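Local atomic coordinates of Glyoxalase/Bleomycin resistance protein (Bacillus cereus ATCC 14579, PDB entry 1XQA), a protein that is of unknown function but binds magnesium and belongs to the glyoxalase/bleomycin resistance/dioxygenase superfamily, so may be a metal-dependent enzyme such as a glyoxalase. Residues Y100-A103 against F107-E110; T28-R33 against F37-D42; F66-E69 against Q73-K76. All blocks are in the same frame, centred on the assembly; numbering follows the deposited sequence. Where two conformers were deposited one is given.

Overall arrangement
Along the chain the order is contact 2, contact 3, contact 1. Contact 2 is a hairpin of one four-stranded mixed sheet. Contact 1 is a hairpin of the other, and contact 3 joins strand 64-67 of that sheet to helix 71-83. Their centres lie about 14 Å apart, and they meet where strands 107-112 and 64-67 run side by side. There E110 O probably accepts a hydrogen bond from F66 N, and I109 packs on F66. The centre of contact 2 is about 19 Å from that of contact 1. Helix 14-25 sends side chains to all three. The sheets, both ordered 1-4-3-2, are the paired modules of the vicinal oxygen chelate fold; that of contact 1 binds the magnesium ion.

Contact 1 (Y100-A103 against F107-E110); sequences YVEA and FTIE
Y100 and E110 lie side by side on one face of the 97-103/107-112 hairpin. CG of Y100 stands anti to its own carbonyl carbon (chi1 -57°), which swings the ring over toward E110. At the root, Y100 CB touches T108 CG2 at 4.0 Å. Further out, CD1 and CE1 run along the aliphatic part of the glutamate, with Y100 CE1 3.7 Å from E110 CB. At the tip, Y100 OH stops 4.1 Å from E110 OE2, and a water link between them is doubtful. The ring and carboxylate planes are only 9° apart.

The strands are antiparallel. V101 N gives a hydrogen bond to I109 O (3.0 Å), and I109 N returns a nearly straight one to V101 O (2.9 Å). A103 N donates to F107 O. Beside Y100 and E110, T108 OG1 donates to E102 OE2 at 2.7 Å.

V101, A103, F107 and I109 point to the other face, which is apolar. The methyl of A103 sits over one face of the F107 ring in a CH-pi contact, with CB 4.0 Å from the ring centroid and 16° off its normal. I109 CD1 closes on the same methyl. F20 of helix 14-25 packs on A103 and I109, and L9 and V11 of strand 6-11 on F107. The backbone N of F107 is buried without a partner in the model.

H63, which also binds the magnesium ion, packs edge-to-face with the Y100 ring. The chemistry is therefore split by face: an apolar side packed on helix 14-25 and strand 6-11, and a polar side where the Y100 ring lies along CB and CG of the metal-binding E110, nearly parallel to its carboxylate.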
loop_
_atom_site.group_PDB
_atom_site.type_symbol
_atom_site.label_atom_id
_atom_site.label_comp_id
_atom_site.label_asym_id
_atom_site.label_seq_id
_atom_site.Cartn_x
_atom_site.Cartn_y
_atom_site.Cartn_z
ATOM N N TYR A 100 -2.762 -1.577 -19.330
ATOM C CA TYR A 100 -3.445 -2.601 -18.571
ATOM C C TYR A 100 -2.428 -3.438 -17.794
ATOM O O TYR A 100 -1.264 -3.557 -18.197
ATOM C CB TYR A 100 -4.279 -3.493 -19.484
ATOM C CG TYR A 100 -5.284 -2.722 -20.299
ATOM C CD1 TYR A 100 -6.570 -2.517 -19.831
ATOM C CD2 TYR A 100 -4.918 -2.137 -21.517
ATOM C CE1 TYR A 100 -7.493 -1.787 -20.567
ATOM C CE2 TYR A 100 -5.826 -1.393 -22.261
ATOM C CZ TYR A 100 -7.110 -1.222 -21.777
ATOM O OH TYR A 100 -8.025 -0.497 -22.515
ATOM N N VAL A 101 -2.893 -4.047 -16.711
ATOM C CA VAL A 101 -2.076 -4.963 -15.938
ATOM C C VAL A 101 -2.942 -6.110 -15.425
ATOM O O VAL A 101 -4.063 -5.892 -14.970
ATOM C CB VAL A 101 -1.336 -4.242 -14.775
ATOM C CG1 VAL A 101 -2.316 -3.577 -13.801
ATOM C CG2 VAL A 101 -0.346 -5.203 -14.038
ATOM N N GLU A 102 -2.419 -7.328 -15.520
ATOM C CA GLU A 102 -3.094 -8.503 -14.978
ATOM C C GLU A 102 -2.790 -8.545 -13.506
ATOM O O GLU A 102 -1.624 -8.721 -13.123
ATOM C CB GLU A 102 -2.563 -9.768 -15.623
ATOM C CG GLU A 102 -2.455 -9.688 -17.104
ATOM C CD GLU A 102 -3.656 -10.238 -17.770
ATOM O OE1 GLU A 102 -3.494 -11.254 -18.491
ATOM O OE2 GLU A 102 -4.751 -9.670 -17.554
ATOM N N ALA A 103 -3.832 -8.397 -12.688
ATOM C CA ALA A 103 -3.676 -8.206 -11.244
ATOM C C ALA A 103 -3.698 -9.524 -10.486
ATOM O O ALA A 103 -4.357 -10.487 -10.926
ATOM C CB ALA A 103 -4.771 -7.299 -10.717
ATOM N N PHE A 107 -7.787 -10.824 -12.356
ATOM C CA PHE A 107 -8.565 -9.867 -13.146
ATOM C C PHE A 107 -7.645 -8.775 -13.679
ATOM O O PHE A 107 -6.544 -8.569 -13.155
ATOM C CB PHE A 107 -9.695 -9.252 -12.306
ATOM C CG PHE A 107 -9.207 -8.427 -11.162
ATOM C CD1 PHE A 107 -9.158 -7.038 -11.259
ATOM C CD2 PHE A 107 -8.765 -9.035 -9.986
ATOM C CE1 PHE A 107 -8.687 -6.271 -10.201
ATOM C CE2 PHE A 107 -8.292 -8.279 -8.930
ATOM C CZ PHE A 107 -8.252 -6.880 -9.038
ATOM N N THR A 108 -8.102 -8.076 -14.712
ATOM C CA THR A 108 -7.311 -7.050 -15.383
ATOM C C THR A 108 -7.722 -5.685 -14.867
ATOM O O THR A 108 -8.922 -5.418 -14.690
ATOM C CB THR A 108 -7.539 -7.126 -16.897
ATOM O OG1 THR A 108 -7.121 -8.424 -17.339
ATOM C CG2 THR A 108 -6.758 -6.033 -17.652
ATOM N N ILE A 109 -6.726 -4.823 -14.646
ATOM C CA ILE A 109 -6.943 -3.461 -14.240
ATOM C C ILE A 109 -6.481 -2.532 -15.363
ATOM O O ILE A 109 -5.463 -2.769 -16.014
ATOM C CB ILE A 109 -6.152 -3.141 -12.938
ATOM C CG1 ILE A 109 -6.868 -3.756 -11.727
ATOM C CG2 ILE A 109 -5.971 -1.626 -12.763
ATOM C CD1 ILE A 109 -6.078 -3.674 -10.413
ATOM N N GLU A 110 -7.258 -1.492 -15.597
ATOM C CA GLU A 110 -6.875 -0.438 -16.528
ATOM C C GLU A 110 -6.419 0.811 -15.766
ATOM O O GLU A 110 -7.041 1.219 -14.781
ATOM C CB GLU A 110 -8.101 -0.105 -17.382
ATOM C CG GLU A 110 -7.947 1.068 -18.302
ATOM C CD GLU A 110 -9.297 1.585 -18.774
ATOM O OE1 GLU A 110 -10.302 1.332 -18.080
ATOM O OE2 GLU A 110 -9.347 2.255 -19.820
HETATM O O HOH W 1 -10.253 0.337 -21.777
#

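Contact 2 (T28-R33 against F37-D42); sequences TCSGTR and FAVMRD
S30 OG sits between the backbone N and the carbonyl carbon (chi1 57°), a position that brings it to V39 CG1 at 3.3 Å. Across the strands, the M40 chain folds back at chi2 and chi3 and lays M40 SE 3.8 Å from C29 CB. M40 is a selenomethionine here. C29 SG, on the same face, lies 4.2 Å from A38 CB.

The segments form an antiparallel hairpin. T28 and R41 exchange two backbone hydrogen bonds: T28 N to R41 O at 3.0 Å, and R41 N to T28 O, a more bent bond. S30 and G31 then both lie opposite V39. S30 N donates to V39 O at 2.7 Å, and V39 N donates to G31 O at 2.8 Å. This is a beta bulge: one extra residue on strand 28-33, with S30 turned to a psi of -2°. Past it, R33 N donates to F37 O at 2.9 Å, and the return bond is weak.

At that end the R33 side chain crosses F37 at about a right angle. The edge of its guanidinium comes to F37 CB, with R33 NH2 3.6 Å away.

Strand 28-33 is outermost in its sheet within the chain. The backbone bonds hold the hairpin. C29, M40 and A38 make the buried, largely apolar patch on one face, where C29 and A38 touch helix 14-25 and M40 touches L27. C29 O, hydrogen-bonded to R18 of the second subunit, makes the hairpin part of the subunit contact.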
loop_
_atom_site.group_PDB
_atom_site.type_symbol
_atom_site.label_atom_id
_atom_site.label_comp_id
_atom_site.label_asym_id
_atom_site.label_seq_id
_atom_site.Cartn_x
_atom_site.Cartn_y
_atom_site.Cartn_z
ATOM N N THR A 28 -8.147 1.156 0.721
ATOM C CA THR A 28 -8.105 0.890 2.167
ATOM C C THR A 28 -9.088 -0.217 2.558
ATOM O O THR A 28 -10.257 -0.172 2.167
ATOM C CB THR A 28 -8.471 2.167 2.969
ATOM O OG1 THR A 28 -7.582 3.233 2.624
ATOM C CG2 THR A 28 -8.407 1.924 4.480
ATOM N N CYS A 29 -8.620 -1.196 3.337
ATOM C CA CYS A 29 -9.456 -2.324 3.743
ATOM C C CYS A 29 -10.245 -1.966 4.985
ATOM O O CYS A 29 -9.670 -1.588 6.019
ATOM C CB CYS A 29 -8.605 -3.568 4.017
ATOM S SG CYS A 29 -9.605 -5.008 4.425
ATOM N N SER A 30 -11.569 -2.096 4.908
ATOM C CA SER A 30 -12.403 -1.726 6.049
ATOM C C SER A 30 -12.938 -2.932 6.823
ATOM O O SER A 30 -13.610 -2.771 7.842
ATOM C CB SER A 30 -13.545 -0.812 5.600
ATOM O OG SER A 30 -14.311 -1.453 4.599
ATOM N N GLY A 31 -12.623 -4.136 6.362
ATOM C CA GLY A 31 -13.066 -5.340 7.052
ATOM C C GLY A 31 -12.743 -6.580 6.257
ATOM O O GLY A 31 -12.553 -6.516 5.044
ATOM N N THR A 32 -12.646 -7.702 6.961
ATOM C CA THR A 32 -12.409 -9.005 6.359
ATOM C C THR A 32 -13.285 -10.068 7.024
ATOM O O THR A 32 -13.830 -9.851 8.115
ATOM C CB THR A 32 -10.931 -9.452 6.494
ATOM O OG1 THR A 32 -10.571 -9.523 7.878
ATOM C CG2 THR A 32 -9.973 -8.489 5.762
ATOM N N ARG A 33 -13.430 -11.205 6.347
ATOM C CA ARG A 33 -13.895 -12.440 6.977
ATOM C C ARG A 33 -12.876 -13.521 6.629
ATOM O O ARG A 33 -12.864 -14.048 5.505
ATOM C CB ARG A 33 -15.288 -12.835 6.490
ATOM C CG ARG A 33 -15.964 -13.907 7.349
ATOM C CD ARG A 33 -17.319 -14.317 6.775
ATOM N NE ARG A 33 -17.271 -15.609 6.085
ATOM C CZ ARG A 33 -16.961 -15.783 4.802
ATOM N NH1 ARG A 33 -16.950 -17.011 4.295
ATOM N NH2 ARG A 33 -16.653 -14.747 4.022
ATOM N N PHE A 37 -12.800 -13.054 2.256
ATOM C CA PHE A 37 -13.539 -11.834 1.957
ATOM C C PHE A 37 -12.835 -10.602 2.528
ATOM O O PHE A 37 -12.355 -10.639 3.662
ATOM C CB PHE A 37 -14.932 -11.998 2.555
ATOM C CG PHE A 37 -15.869 -10.890 2.259
ATOM C CD1 PHE A 37 -16.468 -10.781 0.999
ATOM C CD2 PHE A 37 -16.204 -9.976 3.249
ATOM C CE1 PHE A 37 -17.379 -9.759 0.727
ATOM C CE2 PHE A 37 -17.110 -8.945 2.982
ATOM C CZ PHE A 37 -17.701 -8.839 1.723
ATOM N N ALA A 38 -12.770 -9.526 1.741
ATOM C CA ALA A 38 -12.191 -8.250 2.188
ATOM C C ALA A 38 -13.002 -7.120 1.601
ATOM O O ALA A 38 -13.381 -7.181 0.438
ATOM C CB ALA A 38 -10.712 -8.107 1.759
ATOM N N VAL A 39 -13.271 -6.095 2.398
ATOM C CA VAL A 39 -13.994 -4.926 1.912
ATOM C C VAL A 39 -12.989 -3.826 1.692
ATOM O O VAL A 39 -12.336 -3.391 2.643
ATOM C CB VAL A 39 -15.043 -4.459 2.926
ATOM C CG1 VAL A 39 -15.834 -3.285 2.371
ATOM C CG2 VAL A 39 -15.967 -5.602 3.262
HETATM N N MSE A 40 -12.846 -3.409 0.437
HETATM C CA MSE A 40 -11.930 -2.326 0.084
HETATM C C MSE A 40 -12.730 -1.069 -0.252
HETATM O O MSE A 40 -13.852 -1.155 -0.742
HETATM C CB MSE A 40 -11.050 -2.699 -1.114
HETATM C CG MSE A 40 -10.474 -4.138 -1.100
HETATM SE SE MSE A 40 -9.259 -4.395 0.403
HETATM C CE MSE A 40 -7.978 -2.918 0.044
ATOM N N ARG A 41 -12.130 0.091 0.010
ATOM C CA ARG A 41 -12.748 1.397 -0.237
ATOM C C ARG A 41 -11.762 2.265 -0.987
ATOM O O ARG A 41 -10.566 2.188 -0.725
ATOM C CB ARG A 41 -13.045 2.117 1.078
ATOM C CG ARG A 41 -14.010 1.425 2.012
ATOM C CD ARG A 41 -14.273 2.307 3.221
ATOM N NE ARG A 41 -14.825 3.613 2.861
ATOM C CZ ARG A 41 -16.124 3.873 2.755
ATOM N NH1 ARG A 41 -16.536 5.090 2.432
ATOM N NH2 ARG A 41 -17.012 2.917 2.969
ATOM N N ASP A 42 -12.261 3.098 -1.899
ATOM C CA ASP A 42 -11.445 4.143 -2.493
ATOM C C ASP A 42 -11.737 5.464 -1.802
ATOM O O ASP A 42 -12.543 5.522 -0.882
ATOM C CB ASP A 42 -11.623 4.222 -4.021
ATOM C CG ASP A 42 -12.964 4.825 -4.456
ATOM O OD1 ASP A 42 -13.798 5.233 -3.612
ATOM O OD2 ASP A 42 -13.174 4.894 -5.684
#

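Contact 3 (F66-E69 against Q73-K76)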
loop_
_atom_site.group_PDB
_atom_site.type_symbol
_atom_site.label_atom_id
_atom_site.label_comp_id
_atom_site.label_asym_id
_atom_site.label_seq_id
_atom_site.Cartn_x
_atom_site.Cartn_y
_atom_site.Cartn_z
ATOM N N PHE A 66 -8.930 2.630 -13.136
ATOM C CA PHE A 66 -8.488 3.597 -12.124
ATOM C C PHE A 66 -7.921 4.835 -12.806
ATOM O O PHE A 66 -6.717 4.884 -13.094
ATOM C CB PHE A 66 -7.377 2.992 -11.255
ATOM C CG PHE A 66 -7.845 1.909 -10.348
ATOM C CD1 PHE A 66 -8.068 2.170 -9.007
ATOM C CD2 PHE A 66 -8.048 0.629 -10.831
ATOM C CE1 PHE A 66 -8.479 1.171 -8.152
ATOM C CE2 PHE A 66 -8.478 -0.382 -9.994
ATOM C CZ PHE A 66 -8.690 -0.102 -8.636
ATOM N N PRO A 67 -8.772 5.840 -13.079
ATOM C CA PRO A 67 -8.310 7.045 -13.759
ATOM C C PRO A 67 -7.324 7.844 -12.922
ATOM O O PRO A 67 -7.402 7.841 -11.694
ATOM C CB PRO A 67 -9.600 7.857 -13.970
ATOM C CG PRO A 67 -10.536 7.338 -12.961
ATOM C CD PRO A 67 -10.217 5.891 -12.811
ATOM N N GLN A 68 -6.410 8.533 -13.599
ATOM C CA GLN A 68 -5.376 9.307 -12.924
ATOM C C GLN A 68 -5.511 10.782 -13.252
ATOM O O GLN A 68 -6.128 11.147 -14.250
ATOM C CB GLN A 68 -3.978 8.815 -13.322
ATOM C CG GLN A 68 -3.736 7.343 -13.018
ATOM C CD GLN A 68 -3.869 7.020 -11.544
ATOM O OE1 GLN A 68 -3.309 7.711 -10.691
ATOM N NE2 GLN A 68 -4.610 5.967 -11.235
ATOM N N GLU A 69 -4.924 11.623 -12.408
ATOM C CA GLU A 69 -5.048 13.067 -12.550
ATOM C C GLU A 69 -4.202 13.609 -13.693
ATOM O O GLU A 69 -4.465 14.703 -14.199
ATOM C CB GLU A 69 -4.669 13.751 -11.234
ATOM C CG GLU A 69 -5.336 15.098 -11.014
ATOM C CD GLU A 69 -6.853 15.003 -11.004
ATOM O OE1 GLU A 69 -7.391 14.019 -10.440
ATOM O OE2 GLU A 69 -7.505 15.919 -11.562
ATOM N N GLN A 73 1.298 10.657 -13.837
ATOM C CA GLN A 73 0.879 9.693 -12.813
ATOM C C GLN A 73 0.652 8.294 -13.385
ATOM O O GLN A 73 0.954 7.293 -12.724
ATOM C CB GLN A 73 -0.354 10.197 -12.055
ATOM C CG GLN A 73 -0.042 11.407 -11.154
ATOM C CD GLN A 73 1.133 11.154 -10.199
ATOM O OE1 GLN A 73 2.142 11.869 -10.236
ATOM N NE2 GLN A 73 1.014 10.120 -9.358
ATOM N N VAL A 74 0.140 8.233 -14.614
ATOM C CA VAL A 74 0.006 6.969 -15.330
ATOM C C VAL A 74 1.386 6.348 -15.523
ATOM O O VAL A 74 1.571 5.154 -15.253
ATOM C CB VAL A 74 -0.749 7.117 -16.697
ATOM C CG1 VAL A 74 -0.815 5.773 -17.448
ATOM C CG2 VAL A 74 -2.165 7.673 -16.462
ATOM N N ASP A 75 2.337 7.159 -15.984
ATOM C CA ASP A 75 3.714 6.719 -16.205
ATOM C C ASP A 75 4.340 6.158 -14.925
ATOM O O ASP A 75 5.046 5.143 -14.967
ATOM C CB ASP A 75 4.577 7.880 -16.732
ATOM C CG ASP A 75 4.369 8.154 -18.211
ATOM O OD1 ASP A 75 3.797 7.298 -18.909
ATOM O OD2 ASP A 75 4.800 9.240 -18.687
ATOM N N LYS A 76 4.095 6.842 -13.805
ATOM C CA LYS A 76 4.679 6.464 -12.527
ATOM C C LYS A 76 4.199 5.072 -12.091
ATOM O O LYS A 76 5.026 4.234 -11.737
ATOM C CB LYS A 76 4.382 7.526 -11.464
ATOM C CG LYS A 76 5.416 7.588 -10.355
ATOM C CD LYS A 76 5.487 8.991 -9.728
ATOM C CE LYS A 76 4.628 9.061 -8.470
ATOM N NZ LYS A 76 4.715 10.369 -7.735
#
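Q68 meets the helix with its aliphatic part. Its CB and CG both lie against one methyl of V74, with Q68 CG 3.8 Å from V74 CG2. Q68 CB also faces Q73 CB, at 4.1 Å. No hydrogen bond crosses between the segments. The two glutamine side chains cross at about a right angle, and the Q73 amide turns off from Q68 beyond CB. The contact is small and of van der Waals kind.

The next shell explains the shape of Q68. Its CG is anti to the carbonyl carbon (chi1 -58°) and the chain bends again at chi2, which curls the amide back toward its own strand. There Q68 NE2 donates to F66 O at 3.0 Å. The donor sits well above the carbonyl plane, so a lone pair is not used. The bond holds the amide back at the strand, while CB and CG lie against V74.

Further out, both sides are held by the sheet and its surroundings. F66 and Q68 bond through the backbone to E110 and M112 of strand 107-112. Q73 N is bonded to S70 OG near the start of helix 71-83. V74 is backed by Y97 and F99 of strand 97-103, and also by P91 and C113. K76 forms a salt bridge to D84 of the second subunit.

The contact packs the link leaving strand 64-67, outermost in its sheet within the chain, on the first turn of helix 71-83. Three strands follow: 92-93, 97-103 and 107-112. This beta-alpha-beta-beta-beta order is the building motif of the vicinal oxygen chelate fold.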